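Local coordinates for RIM-binding protein, isoform F (Drosophila melanogaster, PDB 6Q9M) that probably couples synaptic vesicle recruitment to release sites at the active zone, with a central array of fibronectin type III domains, at residues S116-W122 with M147-T153; Q19-V24 with G66-T70; L208-P212 with S289-S294; V8-L14 with I75-T81; P157-V163 with Y198-L204. All coordinates share one frame; numbering follows the deposited sequence.

The five contacts are spread along an elongated chain of three consecutive domains. Contacts 2 and 4 belong to the first fibronectin type III domain. Their centres are 22 Å apart, and they touch where Val24 packs on Ile75. Contacts 1 and 5 join strands in the two facing sheets of the second domain. Their centres lie 12 Å apart. Ile120 and Ala118 of contact 1 meet Val163 and Phe201 of contact 5 in the core between those sheets. Contact 3 belongs to the third, immunoglobulin-like domain. It touches contact 5 through Asp210 and Leu204, with centres 16 Å apart. Contacts 2 and 3 are the most distant pair, about 54 Å between centres.

Contact 1: S116-W122 with M147-T153; sequences SSAVISW and MYRHTIT
Ile120 O accepts the backbone N-H of His150 at 2.7 Å, the shortest bond between the two strands. The same oxygen receives a CA-H contact from Arg149 CA. His150 O returns the pairing by accepting from Ile120 N. Ala118 and Ile152 form the next hydrogen-bonded pair, with Ala118 O to Ile152 N at 2.8 Å. Segments 116-122 and 147-153 thus run antiparallel in the three-stranded sheet of a fibronectin type III sandwich, with 118-123 as its middle strand. On the core face, Ile120 CG1 lies 3.8 Å from Ile152 CG1, and Val133 lies against Ile152. On the other face, Arg149 NH1 donates to Ser121 OG at 3.1 Å. Ser121 OG lies in the guanidinium plane, and Arg149 NH2 makes a salt bridge with Asp6. Trp122 CG stands between its backbone N and carbonyl carbon (chi1 60°), which lays the indole over the backbone of Tyr148 and Arg149. Tyr148 CA comes over the face of the five-membered ring of Trp122, 4.0 Å from its centroid. His131 meets the indole edge-to-face.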
# COMPACT_ATOMS: atom_id res chain seq x y z
N SER A 116 -13.79 -13.23 2.06
CA SER A 116 -13.12 -13.97 3.12
C SER A 116 -11.64 -13.64 3.27
O SER A 116 -10.96 -14.30 4.07
CB SER A 116 -13.26 -15.46 2.87
OG SER A 116 -12.46 -15.81 1.76
N SER A 117 -11.12 -12.66 2.53
CA SER A 117 -9.68 -12.46 2.53
C SER A 117 -9.35 -11.06 2.01
O SER A 117 -10.19 -10.39 1.41
CB SER A 117 -8.99 -13.51 1.67
OG SER A 117 -9.26 -13.28 0.30
N ALA A 118 -8.10 -10.66 2.23
CA ALA A 118 -7.60 -9.38 1.76
C ALA A 118 -6.08 -9.44 1.72
O ALA A 118 -5.46 -10.20 2.48
CB ALA A 118 -8.07 -8.22 2.65
N VAL A 119 -5.48 -8.67 0.82
CA VAL A 119 -4.03 -8.51 0.79
C VAL A 119 -3.70 -7.25 1.57
O VAL A 119 -4.24 -6.17 1.28
CB VAL A 119 -3.49 -8.45 -0.65
CG1 VAL A 119 -2.06 -7.86 -0.70
CG2 VAL A 119 -3.50 -9.85 -1.26
N ILE A 120 -2.84 -7.38 2.57
CA ILE A 120 -2.41 -6.29 3.44
C ILE A 120 -0.99 -5.91 3.06
O ILE A 120 -0.10 -6.76 3.10
CB ILE A 120 -2.46 -6.68 4.93
CG1 ILE A 120 -3.83 -7.29 5.31
CG2 ILE A 120 -2.07 -5.49 5.79
CD1 ILE A 120 -4.99 -6.34 5.17
N SER A 121 -0.78 -4.63 2.75
CA SER A 121 0.52 -4.05 2.44
C SER A 121 0.85 -2.95 3.44
O SER A 121 -0.04 -2.35 4.06
CB SER A 121 0.53 -3.45 1.03
OG SER A 121 0.11 -4.41 0.07
N TRP A 122 2.14 -2.66 3.57
CA TRP A 122 2.59 -1.57 4.43
C TRP A 122 3.97 -1.10 3.98
O TRP A 122 4.62 -1.71 3.12
CB TRP A 122 2.62 -1.99 5.91
CG TRP A 122 3.53 -3.14 6.21
CD1 TRP A 122 4.81 -3.07 6.66
CD2 TRP A 122 3.21 -4.54 6.09
NE1 TRP A 122 5.31 -4.34 6.84
CE2 TRP A 122 4.36 -5.26 6.49
CE3 TRP A 122 2.08 -5.25 5.69
CZ2 TRP A 122 4.41 -6.65 6.48
CZ3 TRP A 122 2.12 -6.61 5.69
CH2 TRP A 122 3.28 -7.31 6.09
N MET A 147 9.65 -8.48 3.95
CA MET A 147 8.28 -8.71 3.50
C MET A 147 7.41 -7.54 3.91
O MET A 147 7.45 -7.11 5.06
CB MET A 147 7.71 -9.99 4.09
CG MET A 147 6.67 -10.61 3.20
SD MET A 147 7.45 -11.83 2.13
CE MET A 147 7.28 -13.29 3.15
N TYR A 148 6.61 -7.03 2.96
CA TYR A 148 5.76 -5.87 3.17
C TYR A 148 4.33 -6.12 2.72
O TYR A 148 3.54 -5.17 2.62
CB TYR A 148 6.32 -4.65 2.43
CG TYR A 148 6.51 -4.91 0.95
CD1 TYR A 148 7.66 -5.54 0.48
CD2 TYR A 148 5.55 -4.53 0.03
CE1 TYR A 148 7.84 -5.78 -0.88
CE2 TYR A 148 5.73 -4.77 -1.35
CZ TYR A 148 6.88 -5.40 -1.79
OH TYR A 148 7.07 -5.65 -3.14
N ARG A 149 3.98 -7.36 2.42
CA ARG A 149 2.63 -7.73 2.00
C ARG A 149 2.30 -9.04 2.67
O ARG A 149 3.18 -9.88 2.89
CB ARG A 149 2.51 -7.92 0.48
CG ARG A 149 2.42 -6.65 -0.35
CD ARG A 149 1.78 -6.95 -1.72
NE ARG A 149 2.51 -6.39 -2.84
CZ ARG A 149 2.56 -5.09 -3.15
NH1 ARG A 149 1.91 -4.21 -2.40
NH2 ARG A 149 3.26 -4.67 -4.21
N HIS A 150 1.02 -9.24 2.96
CA HIS A 150 0.57 -10.54 3.43
C HIS A 150 -0.93 -10.69 3.24
O HIS A 150 -1.69 -9.78 3.59
CB HIS A 150 0.91 -10.76 4.90
CG HIS A 150 0.48 -12.09 5.39
ND1 HIS A 150 1.13 -13.25 5.04
CD2 HIS A 150 -0.56 -12.46 6.17
CE1 HIS A 150 0.52 -14.28 5.59
NE2 HIS A 150 -0.52 -13.83 6.26
N THR A 151 -1.34 -11.83 2.71
CA THR A 151 -2.76 -12.13 2.57
C THR A 151 -3.32 -12.65 3.89
O THR A 151 -2.79 -13.61 4.46
CB THR A 151 -2.96 -13.17 1.48
OG1 THR A 151 -2.45 -12.67 0.24
CG2 THR A 151 -4.45 -13.46 1.34
N ILE A 152 -4.38 -12.01 4.39
CA ILE A 152 -5.13 -12.51 5.55
C ILE A 152 -6.35 -13.26 5.06
O ILE A 152 -7.02 -12.83 4.11
CB ILE A 152 -5.52 -11.37 6.51
CG1 ILE A 152 -6.20 -10.21 5.77
CG2 ILE A 152 -4.30 -10.91 7.33
CD1 ILE A 152 -6.95 -9.24 6.68
N THR A 153 -6.65 -14.39 5.69
CA THR A 153 -7.81 -15.22 5.40
C THR A 153 -8.66 -15.39 6.66
O THR A 153 -8.46 -14.70 7.67
CB THR A 153 -7.40 -16.58 4.82
OG1 THR A 153 -6.56 -17.27 5.75
CG2 THR A 153 -6.68 -16.41 3.50

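Contact 2: Q19-V24 with G66-T70; sequences QLNKSV and GVDST
Ser69 CB packs against the turn of segment 19-24. Ser69 CB sits 3.1 Å from Asn21 O and 3.9 Å from Leu20 O, so it rests against two successive carbonyls. From CB, the hydroxyl is carried opposite the backbone N (chi1 -167°). Ser69 OG then comes to 3.9 Å from Gln19 NE2, a loose approach, and is also near Gln19 CG. The backbone of Ser69 meets the turn as well: its N donates a weak bond to Asn21 O, bent to 128° at the hydrogen. A firmer link is made at the next carbonyl, Lys22 O. Val67 N donates to Lys22 O at 3.0 Å, and this bond is almost straight at the hydrogen, 177°. Val67 is buried, with Val67 CG2 4.4 Å from Val24 CG2. Val24 also packs on Ile75 and Ile96. Asp68 points away from the turn. Asp68 OD1 accepts from Thr70 N, two residues on, at 2.9 Å, which makes an Asx turn; Asp68 OD2 pairs with Arg71 in a salt bridge. The loop between strands 61-65 and 73-81 thus closes against the hairpin turn of strands 12-20 and 23-29 at one end of the fibronectin type III sandwich.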
# COMPACT_ATOMS: atom_id res chain seq x y z
N GLN A 19 27.09 8.63 9.84
CA GLN A 19 26.32 9.83 9.53
C GLN A 19 27.23 11.04 9.69
O GLN A 19 27.84 11.22 10.75
CB GLN A 19 25.08 9.96 10.42
CG GLN A 19 24.30 11.25 10.19
CD GLN A 19 22.80 11.03 10.09
OE1 GLN A 19 22.22 10.27 10.87
NE2 GLN A 19 22.16 11.70 9.13
N LEU A 20 27.33 11.84 8.64
CA LEU A 20 28.11 13.08 8.63
C LEU A 20 27.15 14.24 8.40
O LEU A 20 25.94 14.06 8.24
CB LEU A 20 29.21 13.05 7.57
CG LEU A 20 30.12 11.82 7.58
CD1 LEU A 20 31.02 11.84 6.36
CD2 LEU A 20 30.96 11.78 8.84
N ASN A 21 27.68 15.47 8.42
CA ASN A 21 26.81 16.63 8.53
C ASN A 21 25.85 16.72 7.35
O ASN A 21 24.65 16.94 7.55
CB ASN A 21 27.64 17.90 8.62
CG ASN A 21 26.80 19.13 8.92
OD1 ASN A 21 25.76 19.03 9.56
ND2 ASN A 21 27.24 20.28 8.44
N LYS A 22 26.34 16.52 6.12
CA LYS A 22 25.45 16.50 4.97
C LYS A 22 25.67 15.27 4.09
O LYS A 22 25.48 15.32 2.86
CB LYS A 22 25.54 17.77 4.14
CG LYS A 22 26.86 18.51 4.07
CD LYS A 22 27.85 17.92 3.13
CE LYS A 22 29.18 18.67 3.16
NZ LYS A 22 30.24 17.99 2.41
N SER A 23 26.05 14.14 4.69
CA SER A 23 26.26 12.91 3.94
C SER A 23 26.09 11.72 4.88
O SER A 23 26.13 11.87 6.11
CB SER A 23 27.64 12.89 3.28
OG SER A 23 28.68 13.03 4.23
N VAL A 24 25.84 10.55 4.28
CA VAL A 24 25.70 9.29 5.03
C VAL A 24 26.38 8.18 4.26
O VAL A 24 26.38 8.17 3.03
CB VAL A 24 24.22 8.92 5.32
CG1 VAL A 24 23.58 9.87 6.31
CG2 VAL A 24 23.41 8.83 4.02
N GLY A 66 24.70 15.26 -0.19
CA GLY A 66 23.50 16.07 -0.12
C GLY A 66 22.39 15.45 0.71
O GLY A 66 21.26 15.31 0.23
N VAL A 67 22.69 15.04 1.94
CA VAL A 67 21.68 14.49 2.85
C VAL A 67 21.84 15.22 4.18
O VAL A 67 22.73 14.88 4.98
CB VAL A 67 21.81 12.98 3.03
CG1 VAL A 67 20.63 12.44 3.83
CG2 VAL A 67 21.89 12.30 1.69
N ASP A 68 20.94 16.17 4.45
CA ASP A 68 21.06 17.03 5.62
C ASP A 68 20.88 16.22 6.90
O ASP A 68 19.99 15.36 7.00
CB ASP A 68 20.02 18.15 5.55
CG ASP A 68 20.33 19.31 6.47
OD1 ASP A 68 20.83 19.08 7.59
OD2 ASP A 68 20.07 20.46 6.07
N SER A 69 21.73 16.49 7.89
CA SER A 69 21.66 15.78 9.16
C SER A 69 20.49 16.25 10.02
O SER A 69 19.90 15.44 10.74
CB SER A 69 22.98 15.95 9.93
OG SER A 69 23.07 15.05 11.01
N THR A 70 20.14 17.54 9.95
CA THR A 70 19.10 18.09 10.82
C THR A 70 17.73 17.50 10.53
O THR A 70 16.91 17.39 11.45
CB THR A 70 19.06 19.62 10.71
OG1 THR A 70 18.59 20.00 9.41
CG2 THR A 70 20.45 20.22 10.95

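Contact 3: L208-P212 with S289-S294; sequences LPDPP and SQSADS
The rings of Pro209 and Pro211 turn their CB side to segment 289-294. Pro211 CB lies 3.2 Å from Ala292 O and 3.5 Å from Ser294 N. Its CG also stays near Ala292 O. Pro209 CB packs on Ser291 CB at 3.7 Å. Ser291 CB in turn comes to 3.1 Å from Pro209 O. Further along, Ser294 CB rests 3.2 Å from Pro212 O. At the other end, Leu208 CD2 touches Ser289 OG at 3.6 Å. The contact is therefore van der Waals packing of rings and short side chains. It lies in the RIMBP2-like immunoglobulin-like domain, where the segment leading into strand 215-219 runs beside the one following strand 283-286. Their end-to-end directions differ by 40°. Ser291 OG stands between its own N and carbonyl carbon (chi1 80°), which brings it back onto the chain, where it donates to Ala292 O at 2.8 Å. It also accepts the backbone N-H of Thr284. An alanine at Ser291 would keep CB but is likely to cost Ala292 O this donor and Thr284 N this acceptor. Asp210 points away from segment 289-294 and bonds to Thr205, while Asp293 pairs with Arg283.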
# COMPACT_ATOMS: atom_id res chain seq x y z
N LEU A 208 -24.78 -11.54 -2.77
CA LEU A 208 -25.44 -10.42 -3.40
C LEU A 208 -24.46 -9.33 -3.77
O LEU A 208 -23.35 -9.26 -3.21
CB LEU A 208 -26.53 -9.88 -2.48
CG LEU A 208 -27.90 -10.54 -2.60
CD1 LEU A 208 -27.96 -11.88 -1.89
CD2 LEU A 208 -28.95 -9.61 -2.13
N PRO A 209 -24.81 -8.48 -4.74
CA PRO A 209 -23.88 -7.44 -5.18
C PRO A 209 -23.40 -6.53 -4.07
O PRO A 209 -23.94 -6.50 -2.96
CB PRO A 209 -24.70 -6.64 -6.19
CG PRO A 209 -25.77 -7.54 -6.65
CD PRO A 209 -25.85 -8.74 -5.74
N ASP A 210 -22.39 -5.76 -4.39
CA ASP A 210 -21.76 -4.89 -3.42
C ASP A 210 -22.02 -3.42 -3.76
O ASP A 210 -22.03 -3.04 -4.93
CB ASP A 210 -20.25 -5.14 -3.37
CG ASP A 210 -19.89 -6.28 -2.44
OD1 ASP A 210 -20.24 -6.21 -1.24
OD2 ASP A 210 -19.29 -7.26 -2.93
N PRO A 211 -22.27 -2.60 -2.75
CA PRO A 211 -22.58 -1.20 -3.02
C PRO A 211 -21.35 -0.47 -3.53
O PRO A 211 -20.21 -0.89 -3.26
CB PRO A 211 -23.03 -0.66 -1.66
CG PRO A 211 -22.46 -1.65 -0.64
CD PRO A 211 -22.38 -2.97 -1.33
N PRO A 212 -21.53 0.62 -4.29
CA PRO A 212 -20.37 1.40 -4.74
C PRO A 212 -19.71 2.12 -3.58
O PRO A 212 -20.32 2.41 -2.55
CB PRO A 212 -20.98 2.40 -5.73
CG PRO A 212 -22.40 2.51 -5.34
CD PRO A 212 -22.79 1.14 -4.84
N SER A 289 -31.07 -8.83 -8.70
CA SER A 289 -31.21 -8.24 -7.37
C SER A 289 -30.39 -6.95 -7.28
O SER A 289 -29.58 -6.64 -8.15
CB SER A 289 -30.78 -9.23 -6.29
OG SER A 289 -30.90 -8.66 -5.00
N GLN A 290 -30.55 -6.24 -6.16
CA GLN A 290 -29.89 -5.00 -5.84
C GLN A 290 -29.14 -5.21 -4.51
O GLN A 290 -29.63 -5.84 -3.57
CB GLN A 290 -30.90 -3.83 -5.82
CG GLN A 290 -31.94 -3.79 -4.71
CD GLN A 290 -31.50 -3.17 -3.38
OE1 GLN A 290 -31.19 -2.02 -3.31
NE2 GLN A 290 -31.68 -3.87 -2.31
N SER A 291 -27.89 -4.75 -4.49
CA SER A 291 -27.01 -4.73 -3.33
C SER A 291 -27.59 -3.99 -2.13
O SER A 291 -28.59 -3.27 -2.25
CB SER A 291 -25.67 -4.07 -3.69
OG SER A 291 -25.77 -2.68 -3.68
N ALA A 292 -27.00 -4.19 -0.95
CA ALA A 292 -27.29 -3.32 0.18
C ALA A 292 -26.81 -1.90 -0.12
O ALA A 292 -26.07 -1.63 -1.07
CB ALA A 292 -26.60 -3.85 1.43
N ASP A 293 -27.25 -0.97 0.72
CA ASP A 293 -26.92 0.44 0.52
C ASP A 293 -25.49 0.75 0.95
O ASP A 293 -24.98 0.20 1.94
CB ASP A 293 -27.92 1.31 1.28
CG ASP A 293 -29.29 1.27 0.66
OD1 ASP A 293 -29.63 0.23 0.07
OD2 ASP A 293 -30.02 2.28 0.73
N SER A 294 -24.86 1.66 0.22
CA SER A 294 -23.51 2.11 0.51
C SER A 294 -23.46 3.04 1.73
O SER A 294 -24.45 3.24 2.44
CB SER A 294 -22.92 2.80 -0.71
OG SER A 294 -23.58 4.03 -0.99

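Contact 4: V8-L14 with I75-T81; sequences VPAPKHL and ISVRSVT
One side-chain hydrogen bond joins the two segments: Ser79 OG donates to Pro9 O at 3.0 Å. The donor is tilted 16° from the carbonyl plane. Ser79 OG is placed beside its own backbone N (chi1 -72°), which turns it up toward segment 8-14. Ser79 OG also lies 3.5 Å from Pro11 CD.

The rest of the contact is apolar. Val8 straddles two residues of the strand: its CG1 lies 3.7 Å from Ser79 CB, while its CG2 meets Thr81 CG2 tip to tip at 3.9 Å. Pro11 CG packs across Val77 CG1 at 3.8 Å, and Trp28 lies against the same proline. Val77 presents its other branch to Leu14, with Val77 CG2 4.1 Å from Leu14 CD1. Leu14 CD2 reaches past it to the backbone, 3.7 Å from Ile75 O.

Strands 12-14 and 75-81 belong to the two facing sheets of the first fibronectin type III domain. Their axes approach to 9.2 Å, the spacing of strands that meet through side chains. Polar partners lie on the other side of strand 75-81: Arg78 makes a salt bridge with Asp89, and Ser76 a hydrogen bond to it. The contact is thus an apolar layer of the sandwich core, in which one buried hydroxyl is satisfied by Pro9 O.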
# COMPACT_ATOMS: atom_id res chain seq x y z
N VAL A 8 10.97 -9.10 -8.49
CA VAL A 8 12.41 -8.89 -8.33
C VAL A 8 12.86 -9.03 -6.88
O VAL A 8 12.51 -8.19 -6.04
CB VAL A 8 12.81 -7.51 -8.87
CG1 VAL A 8 14.26 -7.24 -8.60
CG2 VAL A 8 12.48 -7.40 -10.35
N PRO A 9 13.70 -10.02 -6.56
CA PRO A 9 14.31 -10.09 -5.22
C PRO A 9 15.03 -8.79 -4.86
O PRO A 9 15.62 -8.12 -5.72
CB PRO A 9 15.29 -11.26 -5.34
CG PRO A 9 14.76 -12.09 -6.44
CD PRO A 9 14.10 -11.15 -7.41
N ALA A 10 15.00 -8.47 -3.58
CA ALA A 10 15.41 -7.17 -3.08
C ALA A 10 16.63 -7.27 -2.16
O ALA A 10 16.87 -8.32 -1.55
CB ALA A 10 14.25 -6.51 -2.33
N PRO A 11 17.41 -6.20 -2.02
CA PRO A 11 18.56 -6.24 -1.11
C PRO A 11 18.11 -6.40 0.33
O PRO A 11 16.95 -6.16 0.67
CB PRO A 11 19.26 -4.89 -1.34
CG PRO A 11 18.59 -4.27 -2.55
CD PRO A 11 17.19 -4.84 -2.56
N LYS A 12 19.03 -6.84 1.17
CA LYS A 12 18.76 -7.09 2.58
C LYS A 12 19.82 -6.41 3.44
O LYS A 12 20.85 -5.95 2.95
CB LYS A 12 18.70 -8.60 2.88
CG LYS A 12 17.93 -9.41 1.83
CD LYS A 12 18.25 -10.92 1.89
CE LYS A 12 18.69 -11.36 3.28
NZ LYS A 12 18.49 -12.83 3.51
N HIS A 13 19.56 -6.37 4.74
CA HIS A 13 20.52 -5.91 5.75
C HIS A 13 21.00 -4.49 5.45
O HIS A 13 22.18 -4.16 5.65
CB HIS A 13 21.69 -6.89 5.86
CG HIS A 13 21.26 -8.26 6.31
ND1 HIS A 13 21.20 -9.33 5.45
CD2 HIS A 13 20.85 -8.71 7.52
CE1 HIS A 13 20.79 -10.40 6.12
NE2 HIS A 13 20.57 -10.05 7.37
N LEU A 14 20.07 -3.64 5.03
CA LEU A 14 20.34 -2.22 4.88
C LEU A 14 20.83 -1.63 6.19
O LEU A 14 20.20 -1.80 7.24
CB LEU A 14 19.07 -1.52 4.42
CG LEU A 14 19.17 -0.03 4.17
CD1 LEU A 14 20.40 0.25 3.32
CD2 LEU A 14 17.90 0.52 3.52
N ILE A 75 15.83 6.24 3.42
CA ILE A 75 16.76 5.70 2.45
C ILE A 75 16.32 4.31 2.05
O ILE A 75 15.88 3.52 2.89
CB ILE A 75 18.19 5.71 3.02
CG1 ILE A 75 18.49 7.17 3.41
CG2 ILE A 75 19.18 5.10 1.99
CD1 ILE A 75 19.89 7.45 3.84
N SER A 76 16.46 4.01 0.77
CA SER A 76 15.99 2.74 0.26
C SER A 76 16.91 2.31 -0.88
O SER A 76 17.54 3.15 -1.52
CB SER A 76 14.53 2.86 -0.20
OG SER A 76 14.49 3.55 -1.44
N VAL A 77 17.00 1.00 -1.11
CA VAL A 77 17.82 0.44 -2.18
C VAL A 77 16.99 -0.52 -3.02
O VAL A 77 16.25 -1.36 -2.49
CB VAL A 77 19.08 -0.27 -1.63
CG1 VAL A 77 19.96 -0.76 -2.77
CG2 VAL A 77 19.87 0.65 -0.69
N ARG A 78 17.13 -0.40 -4.33
CA ARG A 78 16.36 -1.20 -5.28
C ARG A 78 17.30 -2.03 -6.12
O ARG A 78 18.32 -1.53 -6.61
CB ARG A 78 15.53 -0.31 -6.19
CG ARG A 78 14.44 0.46 -5.49
CD ARG A 78 13.45 1.02 -6.48
NE ARG A 78 12.96 2.30 -6.00
CZ ARG A 78 12.10 3.07 -6.65
NH1 ARG A 78 11.61 2.69 -7.83
NH2 ARG A 78 11.72 4.23 -6.12
N SER A 79 16.94 -3.30 -6.29
CA SER A 79 17.59 -4.17 -7.24
C SER A 79 17.14 -3.80 -8.64
O SER A 79 15.96 -3.58 -8.88
CB SER A 79 17.23 -5.64 -6.97
OG SER A 79 17.85 -6.13 -5.80
N VAL A 80 18.08 -3.78 -9.58
CA VAL A 80 17.76 -3.51 -10.98
C VAL A 80 18.21 -4.71 -11.79
O VAL A 80 19.34 -5.19 -11.61
CB VAL A 80 18.43 -2.22 -11.49
CG1 VAL A 80 17.97 -1.94 -12.91
CG2 VAL A 80 18.08 -1.05 -10.59
N THR A 81 17.32 -5.23 -12.63
CA THR A 81 17.64 -6.35 -13.51
C THR A 81 18.16 -5.79 -14.84
O THR A 81 18.17 -4.58 -15.07
CB THR A 81 16.41 -7.24 -13.71
OG1 THR A 81 15.44 -6.53 -14.48
CG2 THR A 81 15.79 -7.61 -12.37

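Contact 5: P157-V163 with Y198-L204; sequences PSTQYRV and YADFRTL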
# COMPACT_ATOMS: atom_id res chain seq x y z
N PRO A 157 -17.91 -12.64 5.37
CA PRO A 157 -18.31 -11.68 4.33
C PRO A 157 -19.03 -10.49 4.93
O PRO A 157 -19.59 -10.54 6.03
CB PRO A 157 -19.25 -12.50 3.43
CG PRO A 157 -19.45 -13.85 4.12
CD PRO A 157 -18.87 -13.76 5.49
N SER A 158 -18.99 -9.38 4.18
CA SER A 158 -19.73 -8.16 4.54
C SER A 158 -19.44 -7.69 5.96
O SER A 158 -20.32 -7.22 6.68
CB SER A 158 -21.23 -8.37 4.34
OG SER A 158 -21.85 -7.14 4.00
N THR A 159 -18.18 -7.80 6.38
CA THR A 159 -17.77 -7.56 7.75
C THR A 159 -16.63 -6.56 7.78
O THR A 159 -15.76 -6.57 6.91
CB THR A 159 -17.31 -8.85 8.46
OG1 THR A 159 -18.32 -9.86 8.36
CG2 THR A 159 -17.01 -8.57 9.94
N GLN A 160 -16.65 -5.71 8.81
CA GLN A 160 -15.66 -4.66 8.95
C GLN A 160 -14.46 -5.17 9.73
O GLN A 160 -14.61 -5.83 10.76
CB GLN A 160 -16.25 -3.45 9.67
CG GLN A 160 -16.84 -2.46 8.73
CD GLN A 160 -18.15 -1.93 9.24
OE1 GLN A 160 -18.61 -2.33 10.31
NE2 GLN A 160 -18.77 -1.04 8.48
N TYR A 161 -13.27 -4.80 9.26
CA TYR A 161 -12.03 -5.24 9.87
C TYR A 161 -11.09 -4.06 10.00
O TYR A 161 -11.02 -3.20 9.11
CB TYR A 161 -11.39 -6.36 9.06
CG TYR A 161 -12.15 -7.65 9.14
CD1 TYR A 161 -12.13 -8.42 10.30
CD2 TYR A 161 -12.92 -8.10 8.06
CE1 TYR A 161 -12.82 -9.61 10.38
CE2 TYR A 161 -13.63 -9.29 8.14
CZ TYR A 161 -13.58 -10.04 9.30
OH TYR A 161 -14.26 -11.23 9.38
N ARG A 162 -10.39 -4.01 11.13
CA ARG A 162 -9.28 -3.09 11.34
C ARG A 162 -8.01 -3.91 11.47
O ARG A 162 -7.89 -4.73 12.38
CB ARG A 162 -9.51 -2.25 12.59
CG ARG A 162 -8.31 -1.39 12.97
CD ARG A 162 -8.73 -0.30 13.94
NE ARG A 162 -9.47 0.76 13.26
CZ ARG A 162 -9.96 1.83 13.89
NH1 ARG A 162 -9.77 1.94 15.20
NH2 ARG A 162 -10.64 2.77 13.23
N VAL A 163 -7.05 -3.67 10.58
CA VAL A 163 -5.80 -4.42 10.62
C VAL A 163 -4.67 -3.44 10.87
O VAL A 163 -4.65 -2.34 10.30
CB VAL A 163 -5.60 -5.24 9.32
CG1 VAL A 163 -5.88 -4.43 8.13
CG2 VAL A 163 -4.17 -5.83 9.27
N TYR A 198 -2.81 1.66 10.88
CA TYR A 198 -3.92 0.73 10.69
C TYR A 198 -4.70 1.06 9.43
O TYR A 198 -4.63 2.17 8.90
CB TYR A 198 -4.87 0.74 11.91
CG TYR A 198 -5.79 1.96 12.01
CD1 TYR A 198 -6.99 2.01 11.31
CD2 TYR A 198 -5.47 3.02 12.84
CE1 TYR A 198 -7.84 3.12 11.42
CE2 TYR A 198 -6.31 4.13 12.96
CZ TYR A 198 -7.49 4.17 12.24
OH TYR A 198 -8.31 5.28 12.36
N ALA A 199 -5.50 0.09 8.98
CA ALA A 199 -6.39 0.28 7.85
C ALA A 199 -7.75 -0.33 8.17
O ALA A 199 -7.83 -1.41 8.77
CB ALA A 199 -5.82 -0.36 6.58
N ASP A 200 -8.80 0.37 7.78
CA ASP A 200 -10.17 -0.12 7.91
C ASP A 200 -10.68 -0.52 6.54
O ASP A 200 -10.50 0.21 5.57
CB ASP A 200 -11.09 0.94 8.52
CG ASP A 200 -10.78 1.23 9.99
OD1 ASP A 200 -10.34 0.30 10.72
OD2 ASP A 200 -10.99 2.39 10.41
N PHE A 201 -11.33 -1.69 6.47
CA PHE A 201 -11.94 -2.15 5.23
C PHE A 201 -13.08 -3.09 5.57
O PHE A 201 -13.24 -3.51 6.72
CB PHE A 201 -10.90 -2.83 4.31
CG PHE A 201 -10.49 -4.21 4.77
CD1 PHE A 201 -9.43 -4.37 5.66
CD2 PHE A 201 -11.14 -5.34 4.30
CE1 PHE A 201 -9.03 -5.63 6.09
CE2 PHE A 201 -10.75 -6.63 4.72
CZ PHE A 201 -9.70 -6.77 5.62
N ARG A 202 -13.88 -3.43 4.56
CA ARG A 202 -15.01 -4.35 4.71
C ARG A 202 -14.89 -5.48 3.71
O ARG A 202 -14.51 -5.25 2.55
CB ARG A 202 -16.35 -3.65 4.51
CG ARG A 202 -17.53 -4.61 4.69
CD ARG A 202 -18.90 -4.03 4.34
NE ARG A 202 -19.03 -2.61 4.64
CZ ARG A 202 -19.73 -2.14 5.67
NH1 ARG A 202 -20.34 -2.98 6.49
NH2 ARG A 202 -19.82 -0.83 5.87
N THR A 203 -15.21 -6.71 4.12
CA THR A 203 -15.17 -7.78 3.14
C THR A 203 -16.36 -7.68 2.19
O THR A 203 -17.34 -6.98 2.45
CB THR A 203 -15.13 -9.15 3.83
OG1 THR A 203 -16.10 -9.23 4.88
CG2 THR A 203 -13.73 -9.39 4.39
N LEU A 204 -16.24 -8.34 1.04
CA LEU A 204 -17.31 -8.35 0.06
C LEU A 204 -18.47 -9.22 0.55
O LEU A 204 -18.34 -10.01 1.48
CB LEU A 204 -16.81 -8.85 -1.30
CG LEU A 204 -15.63 -8.12 -1.95
CD1 LEU A 204 -15.29 -8.81 -3.24
CD2 LEU A 204 -15.92 -6.64 -2.21
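Tyr161 CB makes a CH-pi contact over the face of the Phe201 ring, 4.2 Å from its centroid. The ring planes are 36° apart, an oblique pair. Val163 CG1 fills in at the edge of the phenylalanine, 3.9 Å from Phe201 CE1. Thr203 CG2 forms a small bump at the edge of the tyrosine, 3.8 Å from Tyr161 CE2. This row of side chains faces the core, where Ala118 and Ile120 close over Phe201 and Val163. The segments pair antiparallel in the four-stranded sheet of the second fibronectin type III domain, with 198-202 as an outermost strand. On the outer face Arg162 has two partners, Asp200 at its edge and Tyr198 over one face. Arg162 NE and NH2 grip the Asp200 carboxylate side-on, NE to OD1 at 2.7 Å and NH2 to OD2 at 2.9 Å, and the planes are nearly coplanar. Tyr198 lies over the guanidinium, planes inclined at 41°, with Arg162 CZ 4.0 Å from the ring centroid, a cation-pi contact. Arg162 CG lies opposite the backbone N (chi1 173°), which runs the side chain alongside Asp200. Thr203 OG1 sits in the bend of segment 157-163, accepting from Thr159 N at 2.9 Å and donating to Ala156 O. A valine in its place would probably leave Thr159 N and Ala156 O without this partner. Beside Thr203, Pro157 CB rests 3.3 Å from Leu204 O.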